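Uncharacterized protein AsbF (Bacillus anthracis, PDB 3DX5) converts 3-dehydroshikimate to 3,4-dihydroxybenzoate, with manganese as cofactor, in the biosynthesis of the siderophore petrobactin. Local coordinates at residues K108-F113 against L148-P153; R124-C129 against V162-L167; Y197-I202 against V234-I239; V227-G232 against K268-R273. One frame throughout, in Å; residues are numbered along the deposited sequence. Where two conformers were deposited one is given.

Interaction 1 (K108-F113 against L148-P153); sequences KGSADF and LTDTLP
Ser110 OG and Asp150 CG both lie between their own backbone N and carbonyl carbon (chi1 53° and 61°). The Asp150 carboxylate grips the start of the short 3-10 turn 110-112 twice. Ser110 OG donates to the syn lone pair of Asp150 OD1 at 2.6 Å, while Ser110 N reaches Asp150 OD2 at 3.1 Å from above the carboxylate plane. A water adds a third link, accepting from Ala111 N and donating to Asp150 OD2 at 2.7 Å. Gly109 packs close by, its CA 3.3 Å from Asp150 OD2. The first segment lies in the loop after strand 100-103; the second runs from the connection after strand 138-142 into helix 152-162. These strands are neighbours in the parallel barrel of this xylose isomerase-like TIM fold, and the contact lies at the end of the barrel where the active site opens; the side chain of Asp150 is about 6 Å from that of His144, the probable proton acceptor. Beside the polar pair, Leu148 crosses Phe113 at about a right angle and lays CD2 over one face of the ring, 3.6 Å from its centroid, a CH-pi contact. The opposite face is covered by Lys108 CE, 3.9 Å above the ring plane. Beyond it, Lys108 NZ donates to Asp112 O at 3.0 Å and forms a salt bridge with Glu117 of helix 115-134.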
loop_
_atom_site.group_PDB
_atom_site.type_symbol
_atom_site.label_atom_id
_atom_site.label_comp_id
_atom_site.label_asym_id
_atom_site.label_seq_id
_atom_site.Cartn_x
_atom_site.Cartn_y
_atom_site.Cartn_z
ATOM N N LYS A 108 1.165 17.602 -10.123
ATOM C CA LYS A 108 0.754 17.678 -11.539
ATOM C C LYS A 108 1.951 18.095 -12.354
ATOM O O LYS A 108 2.939 18.625 -11.804
ATOM C CB LYS A 108 -0.410 18.651 -11.744
ATOM C CG LYS A 108 -0.036 20.106 -11.453
ATOM C CD LYS A 108 -1.285 20.997 -11.472
ATOM C CE LYS A 108 -0.924 22.416 -11.107
ATOM N NZ LYS A 108 -2.060 23.350 -11.414
ATOM N N GLY A 109 1.865 17.826 -13.652
ATOM C CA GLY A 109 2.932 18.102 -14.611
ATOM C C GLY A 109 3.328 19.570 -14.688
ATOM O O GLY A 109 2.497 20.439 -14.459
ATOM N N SER A 110 4.591 19.848 -15.028
ATOM C CA SER A 110 5.073 21.240 -15.118
ATOM C C SER A 110 4.247 22.101 -16.061
ATOM O O SER A 110 4.044 23.283 -15.791
ATOM C CB SER A 110 6.547 21.298 -15.552
ATOM O OG SER A 110 6.732 20.556 -16.744
ATOM N N ALA A 111 3.783 21.521 -17.169
ATOM C CA ALA A 111 3.023 22.275 -18.169
ATOM C C ALA A 111 1.684 22.749 -17.610
ATOM O O ALA A 111 1.075 23.647 -18.189
ATOM C CB ALA A 111 2.791 21.449 -19.458
ATOM N N ASP A 112 1.241 22.152 -16.505
ATOM C CA ASP A 112 -0.051 22.491 -15.924
ATOM C C ASP A 112 0.011 23.506 -14.792
ATOM O O ASP A 112 -1.025 23.823 -14.212
ATOM C CB ASP A 112 -0.765 21.236 -15.410
ATOM C CG ASP A 112 -1.238 20.330 -16.542
ATOM O OD1 ASP A 112 -1.628 20.820 -17.629
ATOM O OD2 ASP A 112 -1.223 19.114 -16.338
ATOM N N PHE A 113 1.210 23.984 -14.452
ATOM C CA PHE A 113 1.356 25.055 -13.464
ATOM C C PHE A 113 1.243 26.390 -14.173
ATOM O O PHE A 113 1.804 26.540 -15.246
ATOM C CB PHE A 113 2.725 24.998 -12.803
ATOM C CG PHE A 113 2.825 23.998 -11.685
ATOM C CD1 PHE A 113 2.948 22.622 -11.952
ATOM C CD2 PHE A 113 2.811 24.427 -10.372
ATOM C CE1 PHE A 113 3.051 21.705 -10.919
ATOM C CE2 PHE A 113 2.921 23.506 -9.319
ATOM C CZ PHE A 113 3.044 22.143 -9.594
ATOM N N LEU A 148 6.725 18.743 -11.137
ATOM C CA LEU A 148 7.565 19.795 -11.740
ATOM C C LEU A 148 8.857 19.251 -12.353
ATOM O O LEU A 148 9.489 19.908 -13.211
ATOM C CB LEU A 148 7.878 20.898 -10.725
ATOM C CG LEU A 148 6.676 21.837 -10.390
ATOM C CD1 LEU A 148 6.915 22.534 -9.053
ATOM C CD2 LEU A 148 6.408 22.889 -11.496
ATOM N N THR A 149 9.241 18.041 -11.951
ATOM C CA THR A 149 10.462 17.414 -12.498
ATOM C C THR A 149 10.143 16.409 -13.615
ATOM O O THR A 149 10.859 15.417 -13.805
ATOM C CB THR A 149 11.257 16.698 -11.409
ATOM O OG1 THR A 149 10.451 15.655 -10.849
ATOM C CG2 THR A 149 11.650 17.668 -10.292
ATOM N N ASP A 150 9.070 16.652 -14.351
ATOM C CA ASP A 150 8.671 15.720 -15.389
ATOM C C ASP A 150 9.439 15.905 -16.696
ATOM O O ASP A 150 9.228 15.128 -17.620
ATOM C CB ASP A 150 7.156 15.789 -15.654
ATOM C CG ASP A 150 6.683 17.145 -16.121
ATOM O OD1 ASP A 150 7.461 18.122 -16.137
ATOM O OD2 ASP A 150 5.482 17.255 -16.445
ATOM N N THR A 151 10.262 16.948 -16.821
ATOM C CA THR A 151 11.130 17.047 -17.985
ATOM C C THR A 151 12.510 17.476 -17.496
ATOM O O THR A 151 12.632 18.073 -16.417
ATOM C CB THR A 151 10.658 18.085 -19.069
ATOM O OG1 THR A 151 10.932 19.409 -18.602
ATOM C CG2 THR A 151 9.151 17.947 -19.453
ATOM N N LEU A 152 13.546 17.152 -18.268
ATOM C CA LEU A 152 14.899 17.617 -17.942
ATOM C C LEU A 152 15.015 19.170 -17.886
ATOM O O LEU A 152 15.495 19.701 -16.890
ATOM C CB LEU A 152 15.955 16.985 -18.865
ATOM C CG LEU A 152 17.396 17.472 -18.682
ATOM C CD1 LEU A 152 17.882 17.123 -17.252
ATOM C CD2 LEU A 152 18.312 16.807 -19.720
ATOM N N PRO A 153 14.557 19.895 -18.923
ATOM C CA PRO A 153 14.650 21.377 -18.782
ATOM C C PRO A 153 13.856 21.958 -17.564
ATOM O O PRO A 153 14.340 22.887 -16.897
ATOM C CB PRO A 153 14.117 21.919 -20.123
ATOM C CG PRO A 153 14.077 20.693 -21.074
ATOM C CD PRO A 153 13.955 19.482 -20.205
HETATM O O HOH W 1 4.095 18.841 -18.074
#

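Interaction 2 (R124-C129 against V162-L167)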
loop_
_atom_site.group_PDB
_atom_site.type_symbol
_atom_site.label_atom_id
_atom_site.label_comp_id
_atom_site.label_asym_id
_atom_site.label_seq_id
_atom_site.Cartn_x
_atom_site.Cartn_y
_atom_site.Cartn_z
ATOM N N ARG A 124 8.188 27.362 -1.303
ATOM C CA ARG A 124 7.991 26.303 -0.304
ATOM C C ARG A 124 9.085 25.254 -0.280
ATOM O O ARG A 124 9.527 24.850 0.809
ATOM C CB ARG A 124 6.627 25.649 -0.467
ATOM C CG ARG A 124 5.552 26.584 0.080
ATOM C CD ARG A 124 4.182 26.110 -0.252
ATOM N NE ARG A 124 3.195 26.920 0.476
ATOM C CZ ARG A 124 2.008 26.477 0.874
ATOM N NH1 ARG A 124 1.619 25.243 0.579
ATOM N NH2 ARG A 124 1.205 27.281 1.556
ATOM N N ILE A 125 9.547 24.830 -1.454
ATOM C CA ILE A 125 10.708 23.932 -1.518
ATOM C C ILE A 125 11.915 24.603 -0.838
ATOM O O ILE A 125 12.675 23.950 -0.116
ATOM C CB ILE A 125 11.040 23.541 -2.962
ATOM C CG1 ILE A 125 9.899 22.707 -3.567
ATOM C CG2 ILE A 125 12.360 22.717 -3.058
ATOM C CD1 ILE A 125 9.949 22.713 -5.111
ATOM N N ARG A 126 12.081 25.911 -1.062
ATOM C CA ARG A 126 13.205 26.645 -0.476
ATOM C C ARG A 126 13.123 26.592 1.049
ATOM O O ARG A 126 14.140 26.338 1.729
ATOM C CB ARG A 126 13.270 28.119 -0.938
ATOM C CG ARG A 126 14.580 28.803 -0.508
ATOM C CD ARG A 126 14.631 30.290 -0.921
ATOM N NE ARG A 126 14.692 30.376 -2.378
ATOM C CZ ARG A 126 13.740 30.873 -3.151
ATOM N NH1 ARG A 126 12.617 31.364 -2.626
ATOM N NH2 ARG A 126 13.916 30.863 -4.460
HETATM N N MSE A 127 11.918 26.812 1.569
HETATM C CA MSE A 127 11.649 26.754 3.025
HETATM C C MSE A 127 11.960 25.391 3.612
HETATM O O MSE A 127 12.548 25.303 4.676
HETATM C CB MSE A 127 10.191 27.116 3.341
HETATM C CG MSE A 127 9.901 28.585 3.079
HETATM SE SE MSE A 127 8.006 29.038 3.319
HETATM C CE MSE A 127 7.944 28.599 5.222
ATOM N N ILE A 128 11.550 24.333 2.919
ATOM C CA ILE A 128 11.844 22.972 3.367
ATOM C C ILE A 128 13.350 22.692 3.342
ATOM O O ILE A 128 13.863 22.068 4.259
ATOM C CB ILE A 128 11.035 21.961 2.563
ATOM C CG1 ILE A 128 9.602 21.942 3.134
ATOM C CG2 ILE A 128 11.657 20.564 2.626
ATOM C CD1 ILE A 128 8.604 21.421 2.140
ATOM N N CYS A 129 14.042 23.173 2.310
ATOM C CA CYS A 129 15.495 23.084 2.256
ATOM C C CYS A 129 16.154 23.778 3.449
ATOM O O CYS A 129 17.103 23.230 4.040
ATOM C CB CYS A 129 16.024 23.683 0.950
ATOM S SG CYS A 129 15.703 22.599 -0.438
ATOM N N VAL A 162 14.997 27.620 -7.198
ATOM C CA VAL A 162 15.093 27.475 -5.738
ATOM C C VAL A 162 16.452 28.015 -5.250
ATOM O O VAL A 162 16.522 28.777 -4.259
ATOM C CB VAL A 162 14.900 26.005 -5.275
ATOM C CG1 VAL A 162 15.213 25.853 -3.776
ATOM C CG2 VAL A 162 13.460 25.501 -5.567
ATOM N N ASP A 163 17.519 27.609 -5.945
ATOM C CA ASP A 163 18.857 28.119 -5.709
ATOM C C ASP A 163 19.240 27.965 -4.230
ATOM O O ASP A 163 19.591 28.935 -3.565
ATOM C CB ASP A 163 18.932 29.588 -6.185
ATOM C CG ASP A 163 20.353 30.095 -6.289
ATOM O OD1 ASP A 163 21.296 29.272 -6.282
ATOM O OD2 ASP A 163 20.535 31.324 -6.363
ATOM N N HIS A 164 19.146 26.749 -3.705
ATOM C CA HIS A 164 19.527 26.490 -2.319
ATOM C C HIS A 164 20.519 25.312 -2.315
ATOM O O HIS A 164 20.288 24.362 -3.036
ATOM C CB HIS A 164 18.294 26.125 -1.471
ATOM C CG HIS A 164 18.574 26.104 -0.000
ATOM N ND1 HIS A 164 19.237 25.064 0.616
ATOM C CD2 HIS A 164 18.303 27.013 0.975
ATOM C CE1 HIS A 164 19.351 25.319 1.910
ATOM N NE2 HIS A 164 18.791 26.497 2.156
ATOM N N PRO A 165 21.606 25.381 -1.495
ATOM C CA PRO A 165 22.630 24.330 -1.464
ATOM C C PRO A 165 22.160 22.958 -0.972
ATOM O O PRO A 165 22.840 21.968 -1.227
ATOM C CB PRO A 165 23.723 24.906 -0.547
ATOM C CG PRO A 165 23.071 25.996 0.219
ATOM C CD PRO A 165 22.038 26.574 -0.722
ATOM N N ASN A 166 21.002 22.869 -0.314
ATOM C CA ASN A 166 20.574 21.542 0.172
ATOM C C ASN A 166 19.536 20.856 -0.709
ATOM O O ASN A 166 19.025 19.793 -0.353
ATOM C CB ASN A 166 20.087 21.596 1.621
ATOM C CG ASN A 166 21.179 21.986 2.570
ATOM O OD1 ASN A 166 21.644 23.130 2.543
ATOM N ND2 ASN A 166 21.625 21.046 3.395
ATOM N N LEU A 167 19.188 21.478 -1.837
ATOM C CA LEU A 167 18.242 20.848 -2.776
ATOM C C LEU A 167 19.052 19.987 -3.726
ATOM O O LEU A 167 19.985 20.475 -4.406
ATOM C CB LEU A 167 17.491 21.901 -3.586
ATOM C CG LEU A 167 16.441 21.264 -4.497
ATOM C CD1 LEU A 167 15.395 20.572 -3.593
ATOM C CD2 LEU A 167 15.821 22.377 -5.341
HETATM O O HOH W 2 17.774 30.089 -1.801
#
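Arg126 reaches from helix 115-134 to Val162 O, a carbonyl at the C-terminal end of helix 152-162. NE is the main donor, 3.1 Å from Val162 O; it lies in the carbonyl plane on a lone pair, and the oxygen in turn sits near the guanidinium plane. NH2 adds a weak bond to the same oxygen, whereas NH1 turns back to Asn123 OD1 on its own helix. A water accepts weakly from Arg126 NE and donates to Asp163 O at 2.8 Å, extending the link past the helix end.

His164 is held at both ring nitrogens: ND1 accepts from Asn166 N at 3.0 Å, within the type I turn 164-167, and NE2 is hydrogen-bonded to Glu130 OE1. Fixed in this way, the ring takes Cys129 CB over one face, 3.7 Å from its centroid, and Pro165 CD over the opposite one. Asn166 ND2 is satisfied by Met137 O, at the approach to strand 138-142. Deeper in, Ile125 CG2 touches Val162 CG2 at 3.9 Å and Leu167 CD1 at 3.8 Å, and Cys129 SG lies against Leu167 CB. The positive charge of Arg126 would be expected to interact favourably with the negative end of the helix 152-162 dipole.

Interaction 3 (Y197-I202 against V234-I239); sequences YHFKNI and VNYDEI. With MN (manganese (II) ion), chain B; DHB (3,4-dihydroxybenzoic acid), chain D.
Asn201 lays its amide against the backbone of Val234 and bonds to both of that residue's polar main-chain atoms, much as a strand partner would. Its OD1 accepts from Val234 N at 3.0 Å, on a lone pair in the carbonyl plane, and its ND2 donates to Val234 O at 2.9 Å. Each amide atom has a further partner: OD1 also takes Ile202 N, and ND2 bonds Leu229 O. OD1 and ND2 of this buried side chain each have two hydrogen-bond partners, and ND2 lies at the edge of the Tyr236 ring.

Tyr236 reaches across from the first turn of helix 236-243, and its OH donates to Lys200 O at 2.7 Å. Its CE2 rests over one face of Phe199, 3.6 Å from CG, with the ring planes inclined at 55°.

On the other side of the strand His198 ND1 binds the manganese ion at 2.3 Å and its NE2 is hydrogen-bonded to Glu33, while Lys200 NZ donates to O3 of 3,4-dihydroxybenzoic acid at 2.8 Å and forms a salt bridge with Asp172 and a hydrogen bond to Glu253. Strand 194-202 therefore carries metal and ligand residues at its C-terminal end and packs outward against a helix, as in the active sites of TIM barrels.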
loop_
_atom_site.group_PDB
_atom_site.type_symbol
_atom_site.label_atom_id
_atom_site.label_comp_id
_atom_site.label_asym_id
_atom_site.label_seq_id
_atom_site.Cartn_x
_atom_site.Cartn_y
_atom_site.Cartn_z
ATOM N N TYR A 197 20.253 7.416 -7.029
ATOM C CA TYR A 197 19.532 6.965 -8.248
ATOM C C TYR A 197 18.431 5.965 -7.903
ATOM O O TYR A 197 18.501 5.293 -6.888
ATOM C CB TYR A 197 20.448 6.256 -9.258
ATOM C CG TYR A 197 21.762 6.948 -9.480
ATOM C CD1 TYR A 197 21.859 8.029 -10.354
ATOM C CD2 TYR A 197 22.929 6.514 -8.806
ATOM C CE1 TYR A 197 23.071 8.681 -10.558
ATOM C CE2 TYR A 197 24.147 7.139 -9.021
ATOM C CZ TYR A 197 24.198 8.234 -9.893
ATOM O OH TYR A 197 25.401 8.877 -10.121
ATOM N N HIS A 198 17.454 5.857 -8.798
ATOM C CA HIS A 198 16.496 4.746 -8.862
ATOM C C HIS A 198 16.693 4.063 -10.193
ATOM O O HIS A 198 16.726 4.739 -11.229
ATOM C CB HIS A 198 15.046 5.276 -8.781
ATOM C CG HIS A 198 14.570 5.501 -7.380
ATOM N ND1 HIS A 198 13.279 5.903 -7.079
ATOM C CD2 HIS A 198 15.214 5.366 -6.194
ATOM C CE1 HIS A 198 13.151 5.993 -5.765
ATOM N NE2 HIS A 198 14.312 5.675 -5.206
ATOM N N PHE A 199 16.792 2.737 -10.173
ATOM C CA PHE A 199 16.935 1.934 -11.375
ATOM C C PHE A 199 15.698 1.033 -11.498
ATOM O O PHE A 199 15.479 0.160 -10.650
ATOM C CB PHE A 199 18.144 0.980 -11.249
ATOM C CG PHE A 199 19.521 1.622 -11.459
ATOM C CD1 PHE A 199 19.684 2.998 -11.599
ATOM C CD2 PHE A 199 20.659 0.823 -11.435
ATOM C CE1 PHE A 199 20.962 3.559 -11.769
ATOM C CE2 PHE A 199 21.941 1.363 -11.608
ATOM C CZ PHE A 199 22.093 2.742 -11.779
ATOM N N LYS A 200 14.898 1.204 -12.545
ATOM C CA LYS A 200 13.861 0.209 -12.844
ATOM C C LYS A 200 13.675 0.228 -14.357
ATOM O O LYS A 200 14.160 1.147 -15.027
ATOM C CB LYS A 200 12.540 0.467 -12.055
ATOM C CG LYS A 200 11.871 1.866 -12.289
ATOM C CD LYS A 200 10.522 1.934 -11.530
ATOM C CE LYS A 200 9.777 3.267 -11.763
ATOM N NZ LYS A 200 10.534 4.451 -11.218
ATOM N N ASN A 201 12.977 -0.756 -14.912
ATOM C CA ASN A 201 12.850 -0.832 -16.372
ATOM C C ASN A 201 11.462 -1.299 -16.754
ATOM O O ASN A 201 10.712 -1.804 -15.908
ATOM C CB ASN A 201 13.915 -1.775 -16.973
ATOM C CG ASN A 201 14.385 -1.312 -18.354
ATOM O OD1 ASN A 201 13.711 -0.495 -19.010
ATOM N ND2 ASN A 201 15.545 -1.814 -18.796
ATOM N N ILE A 202 11.122 -1.183 -18.030
ATOM C CA ILE A 202 9.794 -1.582 -18.481
ATOM C C ILE A 202 10.003 -2.295 -19.811
ATOM O O ILE A 202 10.980 -1.974 -20.529
ATOM C CB ILE A 202 8.865 -0.338 -18.614
ATOM C CG1 ILE A 202 7.414 -0.745 -18.749
ATOM C CG2 ILE A 202 9.250 0.556 -19.827
ATOM C CD1 ILE A 202 6.776 -1.151 -17.429
ATOM N N VAL A 234 14.922 0.567 -21.563
ATOM C CA VAL A 234 15.994 1.459 -21.130
ATOM C C VAL A 234 17.323 0.695 -21.078
ATOM O O VAL A 234 17.369 -0.463 -20.616
ATOM C CB VAL A 234 15.707 2.081 -19.757
ATOM C CG1 VAL A 234 16.836 3.075 -19.351
ATOM C CG2 VAL A 234 14.360 2.780 -19.774
ATOM N N ASN A 235 18.384 1.333 -21.569
ATOM C CA ASN A 235 19.707 0.717 -21.688
ATOM C C ASN A 235 20.514 0.968 -20.411
ATOM O O ASN A 235 21.174 2.016 -20.260
ATOM C CB ASN A 235 20.452 1.244 -22.946
ATOM C CG ASN A 235 21.696 0.432 -23.291
ATOM O OD1 ASN A 235 22.365 -0.108 -22.437
ATOM N ND2 ASN A 235 21.993 0.357 -24.556
ATOM N N TYR A 236 20.444 0.002 -19.494
ATOM C CA TYR A 236 21.167 0.061 -18.231
ATOM C C TYR A 236 22.682 -0.181 -18.373
ATOM O O TYR A 236 23.446 0.257 -17.512
ATOM C CB TYR A 236 20.463 -0.797 -17.129
ATOM C CG TYR A 236 19.379 0.027 -16.499
ATOM C CD1 TYR A 236 18.071 0.002 -16.992
ATOM C CD2 TYR A 236 19.677 0.934 -15.471
ATOM C CE1 TYR A 236 17.080 0.829 -16.440
ATOM C CE2 TYR A 236 18.695 1.784 -14.942
ATOM C CZ TYR A 236 17.399 1.695 -15.397
ATOM O OH TYR A 236 16.465 2.562 -14.876
ATOM N N ASP A 237 23.119 -0.851 -19.450
ATOM C CA ASP A 237 24.568 -0.995 -19.719
ATOM C C ASP A 237 25.227 0.365 -19.866
ATOM O O ASP A 237 26.241 0.634 -19.237
ATOM C CB ASP A 237 24.858 -1.850 -20.978
ATOM C CG ASP A 237 24.698 -3.332 -20.708
ATOM O OD1 ASP A 237 25.334 -3.846 -19.757
ATOM O OD2 ASP A 237 23.907 -3.990 -21.418
ATOM N N GLU A 238 24.625 1.222 -20.671
ATOM C CA GLU A 238 25.118 2.582 -20.856
ATOM C C GLU A 238 25.017 3.445 -19.590
ATOM O O GLU A 238 25.936 4.189 -19.273
ATOM C CB GLU A 238 24.354 3.263 -21.986
ATOM C CG GLU A 238 24.582 2.614 -23.346
ATOM C CD GLU A 238 23.959 3.426 -24.498
ATOM O OE1 GLU A 238 22.977 4.184 -24.257
ATOM O OE2 GLU A 238 24.462 3.297 -25.640
ATOM N N ILE A 239 23.890 3.361 -18.894
ATOM C CA ILE A 239 23.714 4.078 -17.628
ATOM C C ILE A 239 24.759 3.665 -16.592
ATOM O O ILE A 239 25.454 4.512 -16.047
ATOM C CB ILE A 239 22.308 3.851 -17.063
ATOM C CG1 ILE A 239 21.292 4.540 -17.989
ATOM C CG2 ILE A 239 22.246 4.298 -15.565
ATOM C CD1 ILE A 239 19.831 4.050 -17.804
HETATM MN MN MN B . 11.374 6.120 -8.305
HETATM C C1 DHB D . 6.965 5.912 -6.270
HETATM C C2 DHB D . 8.175 6.023 -6.948
HETATM C C3 DHB D . 8.239 5.794 -8.326
HETATM O O3 DHB D . 9.391 5.889 -9.063
HETATM C C4 DHB D . 7.000 5.468 -9.037
HETATM O O4 DHB D . 7.100 5.263 -10.369
HETATM C C5 DHB D . 5.790 5.390 -8.353
HETATM C C6 DHB D . 5.790 5.611 -6.964
HETATM C C DHB D . 6.938 6.146 -4.769
HETATM O O1 DHB D . 5.904 6.112 -4.093
HETATM O O2 DHB D . 8.079 6.380 -4.125
#

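Interaction 4 (V227-G232 against K268-R273); sequences VPLFEG and KVLTNR
Phe230 and Val269 approach with their CA atoms 8.8 Å apart, as Leu229 and Leu270 do at 9.1 Å, so side chains alone bridge the segments. The 227-232 segment is a loop that turns through a bond from Glu231 N to Pro228 O, whereas 268-273 lies at the C-terminal end of helix 259-272.

Phe230 carries most of the contact. Arg273, extended from CG to NE, runs antiparallel to the Phe230 side chain and lays its guanidinium flat on the ring, the planes 13° apart and the centres 4.0 Å apart. The guanidinium is off-centre, a cation-pi contact near the CB side; it is CD that sits over the middle of the ring, 3.4 Å from the centroid. A salt bridge from Arg273 NE to Asp237 of helix 236-243 helps hold the group in place. Leu270 CD2 meets the ring at its edge, 3.6 Å from Phe230 CE2, and Val269 CG2 touches Phe230 CD2 at 3.8 Å. Leu229 CD1 adds a looser contact with Leu270 CD2, on the side toward strand 249-252. This arginine-aromatic stack at the surface joins the loop leading into helix 236-243 to the end of helix 259-272, on the outside of the TIM barrel.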
loop_
_atom_site.group_PDB
_atom_site.type_symbol
_atom_site.label_atom_id
_atom_site.label_comp_id
_atom_site.label_asym_id
_atom_site.label_seq_id
_atom_site.Cartn_x
_atom_site.Cartn_y
_atom_site.Cartn_z
ATOM N N VAL A 227 10.042 -5.261 -15.705
ATOM C CA VAL A 227 11.039 -6.289 -16.033
ATOM C C VAL A 227 12.398 -5.997 -15.402
ATOM O O VAL A 227 12.695 -4.848 -15.093
ATOM C CB VAL A 227 11.251 -6.465 -17.585
ATOM C CG1 VAL A 227 10.009 -7.077 -18.252
ATOM C CG2 VAL A 227 11.684 -5.132 -18.256
ATOM N N PRO A 228 13.245 -7.039 -15.228
ATOM C CA PRO A 228 14.607 -6.768 -14.707
ATOM C C PRO A 228 15.356 -5.745 -15.572
ATOM O O PRO A 228 15.019 -5.558 -16.768
ATOM C CB PRO A 228 15.294 -8.148 -14.784
ATOM C CG PRO A 228 14.138 -9.136 -14.521
ATOM C CD PRO A 228 12.952 -8.490 -15.287
ATOM N N LEU A 229 16.378 -5.117 -14.991
ATOM C CA LEU A 229 17.100 -4.027 -15.654
ATOM C C LEU A 229 17.614 -4.328 -17.058
ATOM O O LEU A 229 17.542 -3.456 -17.941
ATOM C CB LEU A 229 18.285 -3.553 -14.798
ATOM C CG LEU A 229 17.936 -2.988 -13.410
ATOM C CD1 LEU A 229 19.224 -2.433 -12.797
ATOM C CD2 LEU A 229 16.860 -1.890 -13.516
ATOM N N PHE A 230 18.180 -5.521 -17.253
ATOM C CA PHE A 230 18.788 -5.837 -18.555
ATOM C C PHE A 230 17.797 -6.452 -19.547
ATOM O O PHE A 230 18.176 -6.811 -20.637
ATOM C CB PHE A 230 20.105 -6.632 -18.396
ATOM C CG PHE A 230 21.130 -5.880 -17.595
ATOM C CD1 PHE A 230 21.733 -4.729 -18.125
ATOM C CD2 PHE A 230 21.396 -6.237 -16.269
ATOM C CE1 PHE A 230 22.635 -3.975 -17.383
ATOM C CE2 PHE A 230 22.301 -5.491 -15.491
ATOM C CZ PHE A 230 22.940 -4.352 -16.057
ATOM N N GLU A 231 16.533 -6.526 -19.148
ATOM C CA GLU A 231 15.494 -7.164 -19.951
ATOM C C GLU A 231 14.458 -6.147 -20.452
ATOM O O GLU A 231 13.478 -6.526 -21.063
ATOM C CB GLU A 231 14.817 -8.270 -19.136
ATOM C CG GLU A 231 15.768 -9.386 -18.723
ATOM C CD GLU A 231 15.096 -10.509 -17.946
ATOM O OE1 GLU A 231 13.858 -10.634 -17.967
ATOM O OE2 GLU A 231 15.820 -11.290 -17.302
ATOM N N GLY A 232 14.677 -4.861 -20.192
ATOM C CA GLY A 232 13.758 -3.822 -20.652
ATOM C C GLY A 232 14.294 -2.881 -21.716
ATOM O O GLY A 232 15.394 -3.074 -22.209
ATOM N N LYS A 268 23.006 -10.845 -8.766
ATOM C CA LYS A 268 23.961 -11.770 -9.367
ATOM C C LYS A 268 24.380 -11.246 -10.727
ATOM O O LYS A 268 25.581 -11.321 -11.093
ATOM C CB LYS A 268 23.348 -13.177 -9.532
ATOM C CG LYS A 268 22.830 -13.837 -8.221
ATOM C CD LYS A 268 22.396 -15.282 -8.472
ATOM C CE LYS A 268 21.782 -15.924 -7.219
ATOM N NZ LYS A 268 21.359 -17.336 -7.533
ATOM N N VAL A 269 23.418 -10.763 -11.521
ATOM C CA VAL A 269 23.804 -10.245 -12.843
ATOM C C VAL A 269 24.590 -8.934 -12.720
ATOM O O VAL A 269 25.600 -8.778 -13.393
ATOM C CB VAL A 269 22.659 -10.229 -13.917
ATOM C CG1 VAL A 269 21.449 -9.605 -13.401
ATOM C CG2 VAL A 269 23.109 -9.500 -15.202
ATOM N N LEU A 270 24.158 -8.023 -11.839
ATOM C CA LEU A 270 24.854 -6.726 -11.689
ATOM C C LEU A 270 26.329 -6.871 -11.324
ATOM O O LEU A 270 27.153 -6.171 -11.885
ATOM C CB LEU A 270 24.153 -5.805 -10.684
ATOM C CG LEU A 270 22.821 -5.234 -11.209
ATOM C CD1 LEU A 270 22.031 -4.681 -10.056
ATOM C CD2 LEU A 270 23.081 -4.150 -12.257
ATOM N N THR A 271 26.645 -7.787 -10.405
ATOM C CA THR A 271 28.020 -8.059 -9.996
ATOM C C THR A 271 28.898 -8.669 -11.081
ATOM O O THR A 271 30.117 -8.539 -11.028
ATOM C CB THR A 271 28.002 -9.043 -8.824
ATOM O OG1 THR A 271 27.268 -8.441 -7.760
ATOM C CG2 THR A 271 29.461 -9.377 -8.340
ATOM N N ASN A 272 28.287 -9.329 -12.067
ATOM C CA ASN A 272 29.021 -10.127 -13.042
ATOM C C ASN A 272 28.936 -9.695 -14.488
ATOM O O ASN A 272 29.610 -10.274 -15.325
ATOM C CB ASN A 272 28.629 -11.599 -12.912
ATOM C CG ASN A 272 29.099 -12.183 -11.613
ATOM O OD1 ASN A 272 30.290 -12.177 -11.339
ATOM N ND2 ASN A 272 28.167 -12.626 -10.768
ATOM N N ARG A 273 28.120 -8.693 -14.789
ATOM C CA ARG A 273 27.942 -8.253 -16.183
ATOM C C ARG A 273 29.178 -7.527 -16.751
ATOM O O ARG A 273 29.960 -6.950 -15.987
ATOM C CB ARG A 273 26.704 -7.360 -16.314
ATOM C CG ARG A 273 25.983 -7.614 -17.632
ATOM C CD ARG A 273 24.946 -6.596 -17.767
ATOM N NE ARG A 273 24.465 -6.316 -19.117
ATOM C CZ ARG A 273 23.701 -7.115 -19.852
ATOM N NH1 ARG A 273 23.374 -8.339 -19.434
ATOM N NH2 ARG A 273 23.286 -6.686 -21.034
#

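In the fold
From the N terminus, interaction 1 first closes a loop from 108 to 153 around helix 115-134 and strand 138-142. Interaction 2 starts within that loop and ends beyond it, so the two cross; interaction 1 joins the loop before helix 115-134 to the start of helix 152-162, and interaction 2 joins helix 115-134 to the C-terminal end of helix 152-162. Interactions 3 and 4 follow in series and cross likewise: interaction 3 ties strand 194-202 to the start of helix 236-243, and interaction 4 ties loop 227-232 to the end of helix 259-272. These two touch, residues 234-239 meeting 268-273 and 197-202 meeting 227-232; interactions 2 and 4 lie on opposite sides of the chain's centre.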